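Local coordinates for putative methylase (Clostridium difficile, PDB 3LDU), which probably methylates guanine bases of ribosomal RNA, binding RNA through a THUMP region, and holds a GTP molecule in its methyltransferase domain, at residues Y7-P12 against V62-A67; L199-C204 against I305-P310. All blocks are in the same frame, centred on the assembly; numbering follows the deposited sequence.

Interaction 1: Y7-P12 against V62-A67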
loop_
_atom_site.group_PDB
_atom_site.type_symbol
_atom_site.label_atom_id
_atom_site.label_comp_id
_atom_site.label_asym_id
_atom_site.label_seq_id
_atom_site.Cartn_x
_atom_site.Cartn_y
_atom_site.Cartn_z
ATOM N N TYR A 7 12.688 -16.936 4.259
ATOM C CA TYR A 7 12.967 -15.868 3.321
ATOM C C TYR A 7 13.263 -14.593 4.082
ATOM O O TYR A 7 12.779 -14.397 5.198
ATOM C CB TYR A 7 11.750 -15.580 2.443
ATOM C CG TYR A 7 11.303 -16.719 1.570
ATOM C CD1 TYR A 7 12.172 -17.301 0.662
ATOM C CD2 TYR A 7 10.000 -17.187 1.628
ATOM C CE1 TYR A 7 11.766 -18.330 -0.147
ATOM C CE2 TYR A 7 9.577 -18.217 0.816
ATOM C CZ TYR A 7 10.474 -18.786 -0.066
ATOM O OH TYR A 7 10.072 -19.808 -0.881
ATOM N N THR A 8 14.049 -13.722 3.463
ATOM C CA THR A 8 14.083 -12.326 3.860
ATOM C C THR A 8 13.355 -11.542 2.780
ATOM O O THR A 8 13.750 -11.585 1.616
ATOM C CB THR A 8 15.517 -11.814 3.995
ATOM O OG1 THR A 8 16.176 -12.560 5.021
ATOM C CG2 THR A 8 15.533 -10.335 4.379
ATOM N N LEU A 9 12.285 -10.840 3.177
ATOM C CA LEU A 9 11.481 -10.064 2.247
ATOM C C LEU A 9 11.611 -8.591 2.578
ATOM O O LEU A 9 11.930 -8.216 3.718
ATOM C CB LEU A 9 10.006 -10.476 2.332
ATOM C CG LEU A 9 9.683 -11.966 2.196
ATOM C CD1 LEU A 9 8.184 -12.222 2.271
ATOM C CD2 LEU A 9 10.257 -12.528 0.884
ATOM N N ILE A 10 11.370 -7.764 1.569
ATOM C CA ILE A 10 11.337 -6.329 1.740
ATOM C C ILE A 10 10.043 -5.770 1.160
ATOM O O ILE A 10 9.695 -6.041 -0.002
ATOM C CB ILE A 10 12.507 -5.681 1.008
ATOM C CG1 ILE A 10 13.828 -6.299 1.471
ATOM C CG2 ILE A 10 12.504 -4.146 1.234
ATOM C CD1 ILE A 10 14.985 -5.875 0.619
ATOM N N SER A 11 9.334 -4.980 1.959
ATOM C CA SER A 11 8.156 -4.289 1.451
ATOM C C SER A 11 8.308 -2.787 1.543
ATOM O O SER A 11 8.405 -2.229 2.633
ATOM C CB SER A 11 6.899 -4.738 2.184
ATOM O OG SER A 11 6.531 -6.034 1.748
ATOM N N PRO A 12 8.352 -2.129 0.385
ATOM C CA PRO A 12 8.394 -0.674 0.338
ATOM C C PRO A 12 7.023 -0.134 0.735
ATOM O O PRO A 12 6.005 -0.824 0.609
ATOM C CB PRO A 12 8.658 -0.378 -1.148
ATOM C CG PRO A 12 9.078 -1.682 -1.757
ATOM C CD PRO A 12 8.415 -2.740 -0.955
ATOM N N VAL A 62 6.060 -6.700 -2.601
ATOM C CA VAL A 62 6.785 -7.626 -1.749
ATOM C C VAL A 62 7.979 -8.133 -2.541
ATOM O O VAL A 62 7.805 -8.768 -3.583
ATOM C CB VAL A 62 5.907 -8.815 -1.323
ATOM C CG1 VAL A 62 6.744 -9.843 -0.530
ATOM C CG2 VAL A 62 4.706 -8.325 -0.512
ATOM N N HIS A 63 9.180 -7.806 -2.071
ATOM C CA HIS A 63 10.423 -8.228 -2.727
ATOM C C HIS A 63 11.091 -9.361 -1.973
ATOM O O HIS A 63 11.134 -9.375 -0.745
ATOM C CB HIS A 63 11.419 -7.067 -2.761
ATOM C CG HIS A 63 10.989 -5.907 -3.606
ATOM N ND1 HIS A 63 11.369 -5.768 -4.918
ATOM C CD2 HIS A 63 10.218 -4.833 -3.317
ATOM C CE1 HIS A 63 10.850 -4.655 -5.414
ATOM N NE2 HIS A 63 10.151 -4.066 -4.453
ATOM N N LEU A 64 11.643 -10.307 -2.721
ATOM C CA LEU A 64 12.489 -11.337 -2.142
ATOM C C LEU A 64 13.938 -10.835 -2.188
ATOM O O LEU A 64 14.482 -10.605 -3.264
ATOM C CB LEU A 64 12.351 -12.636 -2.939
ATOM C CG LEU A 64 13.339 -13.744 -2.541
ATOM C CD1 LEU A 64 13.114 -14.171 -1.090
ATOM C CD2 LEU A 64 13.201 -14.930 -3.473
ATOM N N LYS A 65 14.549 -10.639 -1.022
ATOM C CA LYS A 65 15.907 -10.111 -0.970
ATOM C C LYS A 65 16.900 -11.201 -1.352
ATOM O O LYS A 65 16.852 -12.308 -0.805
ATOM C CB LYS A 65 16.238 -9.609 0.419
ATOM C CG LYS A 65 17.510 -8.785 0.482
ATOM C CD LYS A 65 17.753 -8.304 1.899
ATOM C CE LYS A 65 19.054 -7.528 2.007
ATOM N NZ LYS A 65 19.239 -6.981 3.377
ATOM N N ILE A 66 17.783 -10.886 -2.296
ATOM C CA ILE A 66 18.808 -11.843 -2.747
ATOM C C ILE A 66 20.172 -11.539 -2.140
ATOM O O ILE A 66 20.890 -12.439 -1.680
ATOM C CB ILE A 66 18.937 -11.839 -4.297
ATOM C CG1 ILE A 66 17.584 -12.122 -4.946
ATOM C CG2 ILE A 66 19.963 -12.889 -4.756
ATOM C CD1 ILE A 66 16.981 -13.454 -4.541
ATOM N N ALA A 67 20.552 -10.274 -2.153
ATOM C CA ALA A 67 21.908 -9.918 -1.742
ATOM C C ALA A 67 21.987 -8.460 -1.342
ATOM O O ALA A 67 21.206 -7.636 -1.808
ATOM C CB ALA A 67 22.881 -10.194 -2.869
HETATM O O HOH W 1 15.927 -14.048 1.223
#
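Leu64 has CG anti to its backbone N (chi1 172°), which lets CD1 fill the angle between two side chains of strand 7-12. Leu64 CD1 lies 3.8 Å from Leu9 CD2. It also meets the Tyr7 ring obliquely, 3.7 Å from Tyr7 CD1. On the other face of the sheet, the His63 ring stands beside its own backbone N (chi1 -65°), so that its edge receives the Pro12 ring, with His63 CD2 3.6 Å from Pro12 CD. Lys65 is extended throughout, and its methylenes run alongside Thr8 CG2 and across Ile10 CD1 before NZ reaches a salt bridge with Glu68.

In the RlmL ferredoxin-like region, strand 7-12 sits between 39-44 and 63-70, and helix 48-55 packs on Tyr7 and Leu9; strand 63-70 continues the sheet to 153-159. Ile10 and His63 form an antiparallel hydrogen-bonded pair: Ile10 N gives to His63 O at 2.8 Å, along a lone pair, and His63 N returns the bond to Ile10 O. Leu9 and Leu64 are the adjoining non-hydrogen-bonded pair. Beyond them Lys65 N reaches Thr8 O at 2.9 Å, after which the strands splay; the N-to-C directions of these short strands meet at 123°, well off antiparallel. Three main-chain hydrogen bonds thus set the register, apolar contacts line both faces, and water 1, accepting from Thr8 N and donating to Lys65 O, replaces the next direct bond.

Interaction 2: L199-C204 against I305-P310. With GTP (guanosine-5'-triphosphate), chain B.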
loop_
_atom_site.group_PDB
_atom_site.type_symbol
_atom_site.label_atom_id
_atom_site.label_comp_id
_atom_site.label_asym_id
_atom_site.label_seq_id
_atom_site.Cartn_x
_atom_site.Cartn_y
_atom_site.Cartn_z
ATOM N N LEU A 199 -19.318 4.714 10.704
ATOM C CA LEU A 199 -18.250 5.331 9.915
ATOM C C LEU A 199 -18.822 6.006 8.684
ATOM O O LEU A 199 -19.582 5.391 7.925
ATOM C CB LEU A 199 -17.203 4.306 9.476
ATOM C CG LEU A 199 -16.172 4.849 8.473
ATOM C CD1 LEU A 199 -15.284 5.952 9.091
ATOM C CD2 LEU A 199 -15.282 3.719 7.947
ATOM N N VAL A 200 -18.478 7.279 8.501
ATOM C CA VAL A 200 -18.934 8.047 7.349
ATOM C C VAL A 200 -17.755 8.717 6.658
ATOM O O VAL A 200 -16.903 9.286 7.319
ATOM C CB VAL A 200 -19.913 9.171 7.774
ATOM C CG1 VAL A 200 -20.472 9.875 6.541
ATOM C CG2 VAL A 200 -21.023 8.594 8.632
ATOM N N ASP A 201 -17.714 8.653 5.330
ATOM C CA ASP A 201 -16.812 9.496 4.544
ATOM C C ASP A 201 -17.715 10.392 3.703
ATOM O O ASP A 201 -18.236 9.954 2.672
ATOM C CB ASP A 201 -15.919 8.647 3.622
ATOM C CG ASP A 201 -14.995 9.501 2.763
ATOM O OD1 ASP A 201 -15.172 10.738 2.764
ATOM O OD2 ASP A 201 -14.100 8.945 2.078
ATOM N N PRO A 202 -17.900 11.653 4.131
ATOM C CA PRO A 202 -18.892 12.541 3.507
ATOM C C PRO A 202 -18.408 13.252 2.236
ATOM O O PRO A 202 -19.145 14.076 1.686
ATOM C CB PRO A 202 -19.191 13.553 4.622
ATOM C CG PRO A 202 -17.894 13.695 5.342
ATOM C CD PRO A 202 -17.230 12.289 5.276
HETATM N N MSE A 203 -17.193 12.939 1.784
HETATM C CA MSE A 203 -16.676 13.422 0.501
HETATM C C MSE A 203 -15.924 12.249 -0.130
HETATM O O MSE A 203 -14.718 12.312 -0.379
HETATM C CB MSE A 203 -15.750 14.617 0.704
HETATM C CG MSE A 203 -16.471 15.844 1.284
HETATM SE SE MSE A 203 -15.217 17.193 1.941
HETATM C CE MSE A 203 -14.829 16.342 3.651
ATOM N N CYS A 204 -16.678 11.189 -0.395
ATOM C CA CYS A 204 -16.092 9.865 -0.573
ATOM C C CYS A 204 -15.483 9.604 -1.942
ATOM O O CYS A 204 -14.740 8.632 -2.105
ATOM C CB CYS A 204 -17.130 8.797 -0.256
ATOM S SG CYS A 204 -18.499 8.767 -1.422
ATOM N N ILE A 305 -15.600 9.844 11.318
ATOM C CA ILE A 305 -15.477 10.355 9.956
ATOM C C ILE A 305 -14.021 10.196 9.526
ATOM O O ILE A 305 -13.107 10.573 10.273
ATOM C CB ILE A 305 -15.882 11.832 9.853
ATOM C CG1 ILE A 305 -17.406 11.958 9.907
ATOM C CG2 ILE A 305 -15.353 12.436 8.548
ATOM C CD1 ILE A 305 -17.909 13.349 10.371
ATOM N N ILE A 306 -13.799 9.586 8.361
ATOM C CA ILE A 306 -12.456 9.521 7.785
ATOM C C ILE A 306 -12.620 9.966 6.358
ATOM O O ILE A 306 -13.442 9.399 5.621
ATOM C CB ILE A 306 -11.881 8.087 7.813
ATOM C CG1 ILE A 306 -11.830 7.559 9.251
ATOM C CG2 ILE A 306 -10.471 8.064 7.217
ATOM C CD1 ILE A 306 -11.445 6.076 9.331
ATOM N N THR A 307 -11.883 10.993 5.954
ATOM C CA THR A 307 -12.161 11.589 4.654
ATOM C C THR A 307 -10.968 12.304 4.022
ATOM O O THR A 307 -10.031 12.717 4.711
ATOM C CB THR A 307 -13.357 12.590 4.763
ATOM O OG1 THR A 307 -13.808 12.949 3.458
ATOM C CG2 THR A 307 -12.951 13.841 5.552
ATOM N N ASN A 308 -11.047 12.457 2.698
ATOM C CA ASN A 308 -9.993 13.032 1.870
ATOM C C ASN A 308 -10.612 14.188 1.064
ATOM O O ASN A 308 -11.094 13.992 -0.055
ATOM C CB ASN A 308 -9.448 11.886 0.977
ATOM C CG ASN A 308 -8.460 12.336 -0.077
ATOM O OD1 ASN A 308 -8.534 11.900 -1.237
ATOM N ND2 ASN A 308 -7.504 13.144 0.311
ATOM N N PRO A 309 -10.681 15.393 1.667
ATOM C CA PRO A 309 -11.346 16.524 0.994
ATOM C C PRO A 309 -10.493 17.067 -0.151
ATOM O O PRO A 309 -9.326 16.699 -0.258
ATOM C CB PRO A 309 -11.435 17.587 2.104
ATOM C CG PRO A 309 -10.271 17.256 3.018
ATOM C CD PRO A 309 -10.227 15.743 3.027
ATOM N N PRO A 310 -11.061 17.951 -0.982
ATOM C CA PRO A 310 -10.238 18.674 -1.962
ATOM C C PRO A 310 -9.085 19.385 -1.239
ATOM O O PRO A 310 -9.279 19.821 -0.108
ATOM C CB PRO A 310 -11.205 19.710 -2.540
ATOM C CG PRO A 310 -12.580 19.221 -2.195
ATOM C CD PRO A 310 -12.449 18.439 -0.932
HETATM P PG GTP B . -11.202 8.658 -3.222
HETATM O O1G GTP B . -12.083 8.237 -2.066
HETATM O O2G GTP B . -9.958 7.811 -3.205
HETATM O O3G GTP B . -11.890 8.426 -4.547
HETATM O O3B GTP B . -10.834 10.225 -3.034
HETATM P PB GTP B . -11.492 11.332 -4.010
HETATM O O1B GTP B . -10.481 11.660 -5.081
HETATM O O2B GTP B . -12.749 10.813 -4.655
HETATM O O3A GTP B . -11.804 12.682 -3.178
HETATM P PA GTP B . -11.365 14.069 -3.893
HETATM O O1A GTP B . -11.820 14.025 -5.335
HETATM O O2A GTP B . -9.867 14.254 -3.830
HETATM O "O5'" GTP B . -12.145 15.275 -3.178
HETATM C "C5'" GTP B . -13.103 14.912 -2.234
HETATM C "C4'" GTP B . -14.438 14.752 -2.951
HETATM O "O4'" GTP B . -15.315 15.628 -2.300
HETATM C "C3'" GTP B . -14.492 15.135 -4.432
HETATM O "O3'" GTP B . -14.930 14.002 -5.151
HETATM C "C2'" GTP B . -15.538 16.240 -4.549
HETATM O "O2'" GTP B . -16.503 15.987 -5.551
HETATM C "C1'" GTP B . -16.247 16.136 -3.221
HETATM N N9 GTP B . -16.751 17.392 -2.652
HETATM C C8 GTP B . -16.332 18.688 -2.799
HETATM N N7 GTP B . -17.142 19.464 -2.028
HETATM C C5 GTP B . -18.059 18.673 -1.415
HETATM C C6 GTP B . -19.105 18.933 -0.535
HETATM O O6 GTP B . -19.360 20.088 -0.160
HETATM N N1 GTP B . -19.858 17.869 -0.086
HETATM C C2 GTP B . -19.587 16.575 -0.493
HETATM N N2 GTP B . -20.330 15.588 -0.020
HETATM N N3 GTP B . -18.549 16.304 -1.381
HETATM C C4 GTP B . -17.811 17.360 -1.809
HETATM O O HOH W 2 -12.578 10.849 0.865
#
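Asp201 OD1 takes two bonds at the tight centre of this contact. Its CG is anti to the backbone N (chi1 178°), which carries the carboxylate across to Thr307, whose OG1 is likewise anti to its own N and donates to Asp201 OD1 at 2.7 Å. The second donor is Met203 N, 3.1 Å from Asp201 OD1, closing an Asx turn. Both approach from above the carboxylate plane, by nearly 40°, so this oxygen is gripped outside the plane of its group; two donors there would probably stabilise the charged form. Packing is close around them: the Pro202 ring crosses Ile305 and Thr307 at about a right angle, and Leu199 CD1 rests on the Ile306 side chain. The ladder bond beside the parallel Val200-Ile305 bridge, from Ile306 N to Val200 O, is lengthened to 3.3 Å, with its donor above the carbonyl plane.

Strands 199-201 and 304-307 are parallel neighbours in the Rossmann-like methyltransferase sheet, and the chain beyond each strand turns into the GTP pocket. Asn308-Pro309-Pro310-Tyr311 is the NPPY motif of N2-guanine and N6-adenine methyltransferases. Met203, present as selenomethionine and bent at chi3, sets SE against Pro309 CB, while Met203 CG lies 3.4 Å from GTP N3. Pro202 O stands 2.6 Å from GTP N2.

The looser side begins at the loops. Past Thr307, water 2 links the end of strand 199-201 and the turn after it to Asn308, donating to Asp201 OD2 and Met203 O and accepting from Asn308 N at 2.9 Å.

Overall arrangement
The two contacts belong to separate sheets, and all of interaction 1 precedes interaction 2 in sequence. About 35 Å lies between their centres, with the middle of the molecule between them, and their nearest atoms are about 19 Å apart, so neither touches the other. Their roles differ accordingly: interaction 1 is a strand join remote from the GTP pocket, whereas interaction 2 is one whose following loops touch the ligand. Ile179, Ser206, Thr208 and Asp264 help complete that pocket through hydrogen bonds to GTP. This separation is consistent with a two-part enzyme in which an RNA-binding half accompanies a methyltransferase half.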